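Local structure of 4-aminobutyrate transaminase (Acinetobacter baumannii, 6WOP) at the interface of chains A and B and the interface of chains A and C. The protein catalyses the pyridoxal-phosphate-dependent transfer of the amino group of 4-aminobutyrate to 2-oxoglutarate. Residues are numbered along the deposited sequence; one frame, centred on the assembly and turned at random. Chains: chain A/B/C, 4-aminobutyrate transaminase.

Contact 1: the interface of chains A and B. Residues chain A 136-137, 150-153, 157, 169; chain B 192-197.
Hydrogen bonds to backbone carbonyls at the C-terminal end of helix 181-194 of chain B dominate this polar patch between chains A and B of the deposited tetramer, a pairing the structure alone does not show to be biological. A:Thr153 donates two of them: its amide N meets B:Ser193 O at 2.8 Å from above the carbonyl plane, while its hydroxyl OG1, held between the backbone N and the carbonyl carbon (chi1 56°), donates to B:Phe192 O at 2.7 Å within that carbonyl's plane. Threonine suits the place because one residue caps two successive carbonyls. A:Lys157, extended beyond CG, sends NZ to B:Glu194 O at 2.8 Å; NZ also donates to A:Thr150 O of its own chain (2.6 Å), nearly along that C=O axis. The helix-end carbonyls would favour its positive charge.

A:His169 and B:Asp195 form a side-chain hydrogen bond, sliding past each other in opposite directions. Ring nitrogen ND1 of A:His169 donates at its edge to B:Asp195 OD1 at 2.7 Å, 159° at the hydrogen, but from above the carboxylate plane. The acid may raise the histidine's basicity.

Water 1 joins A:His169 N to the same OD1, and water 2 joins A:Lys157 NZ to B:Asp195 O.

By van der Waals contact, B:Glu194 lays CB over one face of the A:His169 ring, toward the rim, and its carboxylate carbon CD 3.4 Å from A:Gly136 CA.

Chain A contributes strand 167-170 and loops following strand 131-135 and helix 144-149; chain B contributes a helix end and the loop after it.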
loop_
_atom_site.group_PDB
_atom_site.type_symbol
_atom_site.label_atom_id
_atom_site.label_comp_id
_atom_site.label_asym_id
_atom_site.label_seq_id
_atom_site.Cartn_x
_atom_site.Cartn_y
_atom_site.Cartn_z
ATOM N N GLY A 136 -18.951 -6.792 2.932
ATOM C CA GLY A 136 -18.768 -7.277 4.274
ATOM C C GLY A 136 -19.315 -8.688 4.348
ATOM O O GLY A 136 -20.342 -9.001 3.736
ATOM N N ASN A 137 -18.612 -9.534 5.095
ATOM C CA ASN A 137 -18.902 -10.960 5.271
ATOM C C ASN A 137 -18.592 -11.766 4.022
ATOM O O ASN A 137 -18.773 -13.013 4.043
ATOM C CB ASN A 137 -20.344 -11.197 5.720
ATOM C CG ASN A 137 -20.692 -10.355 6.918
ATOM O OD1 ASN A 137 -20.038 -10.504 7.961
ATOM N ND2 ASN A 137 -21.740 -9.491 6.813
ATOM N N THR A 150 -11.722 -10.509 1.595
ATOM C CA THR A 150 -12.579 -11.157 2.580
ATOM C C THR A 150 -13.039 -10.142 3.629
ATOM O O THR A 150 -12.208 -9.403 4.187
ATOM C CB THR A 150 -11.788 -12.324 3.215
ATOM O OG1 THR A 150 -11.632 -13.338 2.184
ATOM C CG2 THR A 150 -12.484 -12.884 4.481
ATOM N N GLY A 151 -14.363 -10.157 3.926
ATOM C CA GLY A 151 -14.974 -9.110 4.738
ATOM C C GLY A 151 -15.200 -9.601 6.148
ATOM O O GLY A 151 -16.270 -9.438 6.723
ATOM N N LYS A 152 -14.215 -10.264 6.694
ATOM C CA LYS A 152 -14.255 -10.737 8.049
ATOM C C LYS A 152 -12.829 -10.724 8.568
ATOM O O LYS A 152 -12.017 -11.419 8.092
ATOM C CB LYS A 152 -14.900 -12.121 8.093
ATOM C CG LYS A 152 -15.086 -12.693 9.472
ATOM C CD LYS A 152 -16.071 -13.840 9.504
ATOM C CE LYS A 152 -16.000 -14.651 10.792
ATOM N NZ LYS A 152 -17.042 -15.708 10.786
ATOM N N THR A 153 -12.561 -9.984 9.610
ATOM C CA THR A 153 -11.178 -9.875 10.030
ATOM C C THR A 153 -10.823 -11.011 10.963
ATOM O O THR A 153 -9.672 -11.462 10.978
ATOM C CB THR A 153 -10.965 -8.529 10.729
ATOM O OG1 THR A 153 -11.879 -8.434 11.809
ATOM C CG2 THR A 153 -11.314 -7.433 9.792
ATOM N N LYS A 157 -7.748 -12.583 9.177
ATOM C CA LYS A 157 -6.639 -11.675 8.856
ATOM C C LYS A 157 -6.140 -10.832 10.010
ATOM O O LYS A 157 -5.120 -10.161 9.825
ATOM C CB LYS A 157 -7.000 -10.763 7.664
ATOM C CG LYS A 157 -8.155 -9.879 7.880
ATOM C CD LYS A 157 -8.550 -9.192 6.519
ATOM C CE LYS A 157 -9.801 -8.393 6.570
ATOM N NZ LYS A 157 -10.319 -7.902 5.229
ATOM N N HIS A 169 -14.836 -2.395 1.386
ATOM C CA HIS A 169 -16.026 -3.227 1.597
ATOM C C HIS A 169 -17.317 -2.427 1.632
ATOM O O HIS A 169 -17.477 -1.503 2.461
ATOM C CB HIS A 169 -15.877 -3.998 2.898
ATOM C CG HIS A 169 -14.752 -4.985 2.852
ATOM N ND1 HIS A 169 -13.466 -4.653 3.224
ATOM C CD2 HIS A 169 -14.708 -6.278 2.435
ATOM C CE1 HIS A 169 -12.669 -5.705 3.058
ATOM N NE2 HIS A 169 -13.397 -6.703 2.572
ATOM N N PHE B 192 -13.930 -2.553 11.849
ATOM C CA PHE B 192 -13.170 -3.552 12.620
ATOM C C PHE B 192 -13.483 -4.951 12.134
ATOM O O PHE B 192 -12.614 -5.852 12.149
ATOM C CB PHE B 192 -13.528 -3.489 14.102
ATOM C CG PHE B 192 -13.169 -2.201 14.776
ATOM C CD1 PHE B 192 -12.088 -1.482 14.384
ATOM C CD2 PHE B 192 -13.918 -1.761 15.853
ATOM C CE1 PHE B 192 -11.721 -0.297 15.050
ATOM C CE2 PHE B 192 -13.573 -0.573 16.521
ATOM C CZ PHE B 192 -12.470 0.145 16.113
ATOM N N SER B 193 -14.770 -5.202 11.827
ATOM C CA SER B 193 -15.173 -6.555 11.486
ATOM C C SER B 193 -14.702 -6.965 10.103
ATOM O O SER B 193 -14.604 -8.155 9.840
ATOM C CB SER B 193 -16.705 -6.719 11.513
ATOM O OG SER B 193 -17.218 -6.516 12.803
ATOM N N GLU B 194 -14.527 -6.017 9.196
ATOM C CA GLU B 194 -14.361 -6.296 7.771
ATOM C C GLU B 194 -13.022 -5.879 7.199
ATOM O O GLU B 194 -12.551 -6.545 6.259
ATOM C CB GLU B 194 -15.465 -5.585 6.953
ATOM C CG GLU B 194 -16.887 -6.096 7.397
ATOM C CD GLU B 194 -18.033 -5.236 6.860
ATOM O OE1 GLU B 194 -17.781 -4.261 6.114
ATOM O OE2 GLU B 194 -19.179 -5.536 7.209
ATOM N N ASP B 195 -12.470 -4.743 7.646
ATOM C CA ASP B 195 -11.334 -4.088 7.005
ATOM C C ASP B 195 -10.040 -4.241 7.787
ATOM O O ASP B 195 -8.956 -4.482 7.204
ATOM C CB ASP B 195 -11.619 -2.577 6.829
ATOM C CG ASP B 195 -12.655 -2.296 5.758
ATOM O OD1 ASP B 195 -12.364 -2.573 4.568
ATOM O OD2 ASP B 195 -13.763 -1.831 6.107
ATOM N N ILE B 196 -10.105 -4.010 9.094
ATOM C CA ILE B 196 -8.868 -3.867 9.864
ATOM C C ILE B 196 -9.156 -4.167 11.331
ATOM O O ILE B 196 -10.094 -3.607 11.922
ATOM C CB ILE B 196 -8.236 -2.463 9.715
ATOM C CG1 ILE B 196 -6.903 -2.452 10.479
ATOM C CG2 ILE B 196 -9.246 -1.279 10.163
ATOM C CD1 ILE B 196 -6.033 -1.167 10.251
ATOM N N ALA B 197 -8.357 -5.041 11.941
ATOM C CA ALA B 197 -8.593 -5.386 13.329
ATOM C C ALA B 197 -8.379 -4.170 14.238
ATOM O O ALA B 197 -7.525 -3.317 13.983
ATOM C CB ALA B 197 -7.687 -6.532 13.771
HETATM O O HOH W 1 -13.931 -0.483 3.365
HETATM O O HOH W 2 -8.732 -5.594 4.804
HETATM O O HOH W 3 -12.080 -7.857 14.666
#

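Contact 2: the interface of chains A and C. Residues chain A 67-68, 71, 75, 275, 304; chain C 64, 67-68, 71, 275, 304.
With CG anti to the carbonyl carbon (chi1 -70° in A:Leu71, likewise in C:Leu71), the two leucines reach toward each other tip to tip across the approximate two-fold. A:Leu71 CD1 and C:Leu71 CD1 touch at 3.5 Å, and each CD2 branch turns to the partner's phenylalanine instead; leucine suits the place because its two methyls can serve both contacts. A:Phe275 has its ring nearly perpendicular to the CA-CB-CG plane (chi2 86°, likewise in C:Phe275), presenting an edge to that branch: A:Leu71 CD2 lies 3.8 Å from C:Phe275 CZ, in the ring plane, and C:Leu71 CD2 repeats this at A:Phe275. CG2 of A:Val67 or C:Val67 packs over one face of its own chain's ring, toward the rim, and may limit its rotation. The edge atom CE2 of A:Phe275 also meets C:Ile304 CG1 at 3.8 Å.

A:Thr75 directs its methyl CG2 to C:Phe275 CZ at 3.5 Å, with OG1 above the ring's other face, near the rim; the same methyl meets C:Ile64 CD1 tip to tip. C:Thr68 turns its hydroxyl OG1 back to C:Ile64 O within its own helix, 2.9 Å away, so its polarity is satisfied without the partner.

Without cross-chain polar bonds, this apolar patch probably stabilises the pairing of chains A and C.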
loop_
_atom_site.group_PDB
_atom_site.type_symbol
_atom_site.label_atom_id
_atom_site.label_comp_id
_atom_site.label_asym_id
_atom_site.label_seq_id
_atom_site.Cartn_x
_atom_site.Cartn_y
_atom_site.Cartn_z
ATOM N N VAL A 67 -10.225 -40.699 -12.674
ATOM C CA VAL A 67 -8.909 -40.465 -12.069
ATOM C C VAL A 67 -8.061 -41.722 -12.166
ATOM O O VAL A 67 -6.857 -41.654 -12.434
ATOM C CB VAL A 67 -9.050 -40.026 -10.593
ATOM C CG1 VAL A 67 -7.656 -40.060 -9.858
ATOM C CG2 VAL A 67 -9.630 -38.574 -10.585
ATOM N N THR A 68 -8.674 -42.886 -11.951
ATOM C CA THR A 68 -7.934 -44.141 -12.082
ATOM C C THR A 68 -7.377 -44.254 -13.483
ATOM O O THR A 68 -6.225 -44.676 -13.670
ATOM C CB THR A 68 -8.868 -45.319 -11.752
ATOM O OG1 THR A 68 -9.165 -45.273 -10.347
ATOM C CG2 THR A 68 -8.259 -46.693 -12.117
ATOM N N LEU A 71 -4.448 -41.923 -13.984
ATOM C CA LEU A 71 -3.237 -42.362 -13.321
ATOM C C LEU A 71 -2.428 -43.314 -14.192
ATOM O O LEU A 71 -1.248 -43.515 -13.903
ATOM C CB LEU A 71 -3.547 -43.088 -12.008
ATOM C CG LEU A 71 -4.090 -42.237 -10.852
ATOM C CD1 LEU A 71 -4.528 -43.197 -9.676
ATOM C CD2 LEU A 71 -2.968 -41.301 -10.411
ATOM N N THR A 75 0.276 -37.728 -14.341
ATOM C CA THR A 75 -0.335 -36.939 -13.300
ATOM C C THR A 75 0.095 -35.489 -13.319
ATOM O O THR A 75 -0.594 -34.666 -12.709
ATOM C CB THR A 75 -0.010 -37.481 -11.900
ATOM O OG1 THR A 75 1.319 -37.077 -11.535
ATOM C CG2 THR A 75 -0.057 -39.019 -11.854
ATOM N N PHE A 275 -10.795 -33.166 -5.784
ATOM C CA PHE A 275 -9.384 -33.064 -6.185
ATOM C C PHE A 275 -9.030 -31.602 -6.461
ATOM O O PHE A 275 -9.881 -30.865 -6.965
ATOM C CB PHE A 275 -9.129 -33.870 -7.460
ATOM C CG PHE A 275 -9.334 -35.370 -7.273
ATOM C CD1 PHE A 275 -10.578 -35.937 -7.401
ATOM C CD2 PHE A 275 -8.252 -36.176 -6.939
ATOM C CE1 PHE A 275 -10.796 -37.319 -7.157
ATOM C CE2 PHE A 275 -8.449 -37.591 -6.710
ATOM C CZ PHE A 275 -9.723 -38.132 -6.823
ATOM N N ILE A 304 -4.970 -34.900 -13.151
ATOM C CA ILE A 304 -5.821 -35.703 -12.254
ATOM C C ILE A 304 -7.145 -34.991 -12.003
ATOM O O ILE A 304 -8.229 -35.561 -12.163
ATOM C CB ILE A 304 -5.061 -35.940 -10.927
ATOM C CG1 ILE A 304 -3.777 -36.722 -11.183
ATOM C CG2 ILE A 304 -5.906 -36.588 -9.788
ATOM C CD1 ILE A 304 -4.051 -38.073 -11.704
ATOM N N ILE C 64 2.394 -44.031 -7.216
ATOM C CA ILE C 64 1.082 -44.362 -7.756
ATOM C C ILE C 64 0.398 -45.424 -6.898
ATOM O O ILE C 64 -0.821 -45.367 -6.693
ATOM C CB ILE C 64 1.206 -44.804 -9.228
ATOM C CG1 ILE C 64 1.706 -43.643 -10.106
ATOM C CG2 ILE C 64 -0.148 -45.382 -9.768
ATOM C CD1 ILE C 64 0.765 -42.369 -10.114
ATOM N N VAL C 67 -1.188 -43.582 -3.958
ATOM C CA VAL C 67 -2.361 -42.827 -4.358
ATOM C C VAL C 67 -3.495 -43.781 -4.663
ATOM O O VAL C 67 -4.637 -43.539 -4.267
ATOM C CB VAL C 67 -2.070 -41.933 -5.569
ATOM C CG1 VAL C 67 -3.369 -41.346 -6.108
ATOM C CG2 VAL C 67 -1.140 -40.756 -5.170
ATOM N N THR C 68 -3.194 -44.873 -5.364
ATOM C CA THR C 68 -4.208 -45.869 -5.665
ATOM C C THR C 68 -4.852 -46.371 -4.385
ATOM O O THR C 68 -6.074 -46.543 -4.319
ATOM C CB THR C 68 -3.548 -47.033 -6.432
ATOM O OG1 THR C 68 -3.234 -46.567 -7.728
ATOM C CG2 THR C 68 -4.474 -48.216 -6.588
ATOM N N LEU C 71 -7.145 -43.697 -2.877
ATOM C CA LEU C 71 -8.409 -43.574 -3.604
ATOM C C LEU C 71 -9.462 -44.564 -3.128
ATOM O O LEU C 71 -10.641 -44.371 -3.461
ATOM C CB LEU C 71 -8.178 -43.813 -5.113
ATOM C CG LEU C 71 -7.329 -42.698 -5.780
ATOM C CD1 LEU C 71 -7.088 -43.057 -7.251
ATOM C CD2 LEU C 71 -8.125 -41.434 -5.733
ATOM N N PHE C 275 1.586 -34.503 -7.577
ATOM C CA PHE C 275 0.257 -34.241 -7.062
ATOM C C PHE C 275 0.280 -32.947 -6.260
ATOM O O PHE C 275 1.275 -32.663 -5.623
ATOM C CB PHE C 275 -0.206 -35.409 -6.152
ATOM C CG PHE C 275 -0.379 -36.698 -6.908
ATOM C CD1 PHE C 275 0.708 -37.546 -7.148
ATOM C CD2 PHE C 275 -1.625 -37.015 -7.401
ATOM C CE1 PHE C 275 0.522 -38.719 -7.928
ATOM C CE2 PHE C 275 -1.829 -38.200 -8.137
ATOM C CZ PHE C 275 -0.746 -39.045 -8.389
ATOM N N ILE C 304 -4.797 -37.269 -1.063
ATOM C CA ILE C 304 -4.133 -37.905 -2.217
ATOM C C ILE C 304 -2.649 -37.516 -2.255
ATOM O O ILE C 304 -1.755 -38.354 -2.437
ATOM C CB ILE C 304 -4.854 -37.477 -3.520
ATOM C CG1 ILE C 304 -6.307 -38.001 -3.602
ATOM C CG2 ILE C 304 -4.072 -37.805 -4.754
ATOM C CD1 ILE C 304 -6.459 -39.483 -3.335
#

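Contact 3: the interface of chains A and C. Residues chain A 20-21, 142; chain C 79-80, 293, 295-297.
Loops of chains A and C of this class III aminotransferase meet largely through backbone groups, in a family that typically works as dimers with active sites near the subunit interface. The main hydrogen bond comes from A:Arg142. Its chain runs extended from CG to NE, then the guanidinium turns crosswise (chi4 -91°), so that A:Arg142 NH1 donates to C:Gly293 O at 2.8 Å, 161° at the hydrogen. The oxygen lies at the guanidinium's edge, in its plane, while the donor sits above the carbonyl plane; NH2 adds a weak bond to the same oxygen. One guanidinium face lies over the peptide joining C:Leu295 to C:Gly296. Arginine suits the site by offering a long reach and a flat group, and the glycines place no side chains in the way.

Backbone pairing links A:Val20 and C:Leu295 in a parallel beta bridge. Water 4 extends it, standing 2.7 Å from A:Gly21 N and 2.6 Å from C:Leu295 O.

Apolar contact comes from A:Val20, whose CG1, anti to the backbone N (chi1 -167°), touches the ring edge of C:Tyr79 at CD2, 4.0 Å away. A:Val20 CG2 faces C:Leu295 CB at 4.1 Å.

Within chain C, C:Gln80, extended beyond CG, accepts a nearly straight bond at amide oxygen OE1 from C:Gly297 N, 3.1 Å away, which ties the glycine loop to the segment C:Tyr79 to C:Gln80.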
loop_
_atom_site.group_PDB
_atom_site.type_symbol
_atom_site.label_atom_id
_atom_site.label_comp_id
_atom_site.label_asym_id
_atom_site.label_seq_id
_atom_site.Cartn_x
_atom_site.Cartn_y
_atom_site.Cartn_z
ATOM N N VAL A 20 -3.712 -23.864 12.411
ATOM C CA VAL A 20 -4.721 -24.631 11.683
ATOM C C VAL A 20 -5.782 -25.116 12.668
ATOM O O VAL A 20 -5.525 -26.053 13.415
ATOM C CB VAL A 20 -4.089 -25.815 10.947
ATOM C CG1 VAL A 20 -5.132 -26.371 9.939
ATOM C CG2 VAL A 20 -2.790 -25.373 10.274
ATOM N N GLY A 21 -6.974 -24.515 12.633
ATOM C CA GLY A 21 -8.052 -24.928 13.530
ATOM C C GLY A 21 -8.767 -26.170 12.976
ATOM O O GLY A 21 -9.172 -26.205 11.805
ATOM N N ARG A 142 -7.290 -16.855 1.455
ATOM C CA ARG A 142 -6.399 -16.585 2.562
ATOM C C ARG A 142 -5.054 -16.016 2.116
ATOM O O ARG A 142 -4.117 -15.989 2.912
ATOM C CB ARG A 142 -6.208 -17.885 3.345
ATOM C CG ARG A 142 -7.458 -18.326 4.086
ATOM C CD ARG A 142 -7.111 -19.686 4.826
ATOM N NE ARG A 142 -8.222 -20.203 5.633
ATOM C CZ ARG A 142 -8.374 -19.891 6.924
ATOM N NH1 ARG A 142 -7.512 -19.016 7.521
ATOM N NH2 ARG A 142 -9.380 -20.447 7.615
ATOM N N TYR C 79 -9.156 -30.793 5.807
ATOM C CA TYR C 79 -8.503 -31.124 7.064
ATOM C C TYR C 79 -9.056 -30.303 8.232
ATOM O O TYR C 79 -9.162 -30.803 9.353
ATOM C CB TYR C 79 -7.001 -30.935 6.901
ATOM C CG TYR C 79 -6.181 -31.222 8.129
ATOM C CD1 TYR C 79 -5.784 -32.515 8.466
ATOM C CD2 TYR C 79 -5.744 -30.164 8.925
ATOM C CE1 TYR C 79 -4.986 -32.770 9.632
ATOM C CE2 TYR C 79 -4.954 -30.366 10.056
ATOM C CZ TYR C 79 -4.568 -31.678 10.402
ATOM O OH TYR C 79 -3.802 -31.872 11.540
ATOM N N GLN C 80 -9.365 -29.010 8.015
ATOM C CA GLN C 80 -9.842 -28.232 9.152
ATOM C C GLN C 80 -11.243 -28.620 9.601
ATOM O O GLN C 80 -11.660 -28.213 10.704
ATOM C CB GLN C 80 -9.806 -26.731 8.843
ATOM C CG GLN C 80 -10.571 -26.344 7.663
ATOM C CD GLN C 80 -10.014 -25.066 7.074
ATOM O OE1 GLN C 80 -8.802 -24.953 6.814
ATOM N NE2 GLN C 80 -10.878 -24.087 6.898
ATOM N N GLY C 293 -7.578 -20.824 13.354
ATOM C CA GLY C 293 -8.346 -20.271 12.269
ATOM C C GLY C 293 -7.548 -19.341 11.386
ATOM O O GLY C 293 -8.043 -18.938 10.310
ATOM N N LEU C 295 -4.661 -20.019 9.898
ATOM C CA LEU C 295 -4.082 -20.750 8.782
ATOM C C LEU C 295 -5.044 -21.844 8.313
ATOM O O LEU C 295 -5.809 -22.411 9.095
ATOM C CB LEU C 295 -2.786 -21.456 9.178
ATOM C CG LEU C 295 -1.798 -20.490 9.808
ATOM C CD1 LEU C 295 -0.668 -21.401 10.480
ATOM C CD2 LEU C 295 -1.219 -19.576 8.715
ATOM N N GLY C 296 -5.012 -22.113 7.043
ATOM C CA GLY C 296 -5.750 -23.295 6.567
ATOM C C GLY C 296 -5.947 -23.205 5.061
ATOM O O GLY C 296 -5.134 -22.600 4.339
ATOM N N GLY C 297 -7.029 -23.807 4.609
ATOM C CA GLY C 297 -7.316 -23.818 3.184
ATOM C C GLY C 297 -8.079 -25.082 2.821
ATOM O O GLY C 297 -7.882 -26.136 3.422
HETATM O O HOH W 4 -7.848 -22.961 10.621
#

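Contact 2 and contact 3 belong to the same A-C interface, their C-alpha centres about 23 Å apart, and join an apolar patch of helices 61-71 (61-70 in chain C) and 303-318 with neighbouring loops to a loop contact rich in glycine. Contact 1 faces chain B, yet its centre lies about 17 Å from that of contact 3 and about 37 Å from that of contact 2. No residue is shared, but the chain A loop between strand 131-135 and helix 144-149 serves both contacts 1 and 3. Chain A thus touches two partners at once; A-C pairing fits the family dimer, whereas the structure alone does not show whether A-B pairing persists in solution.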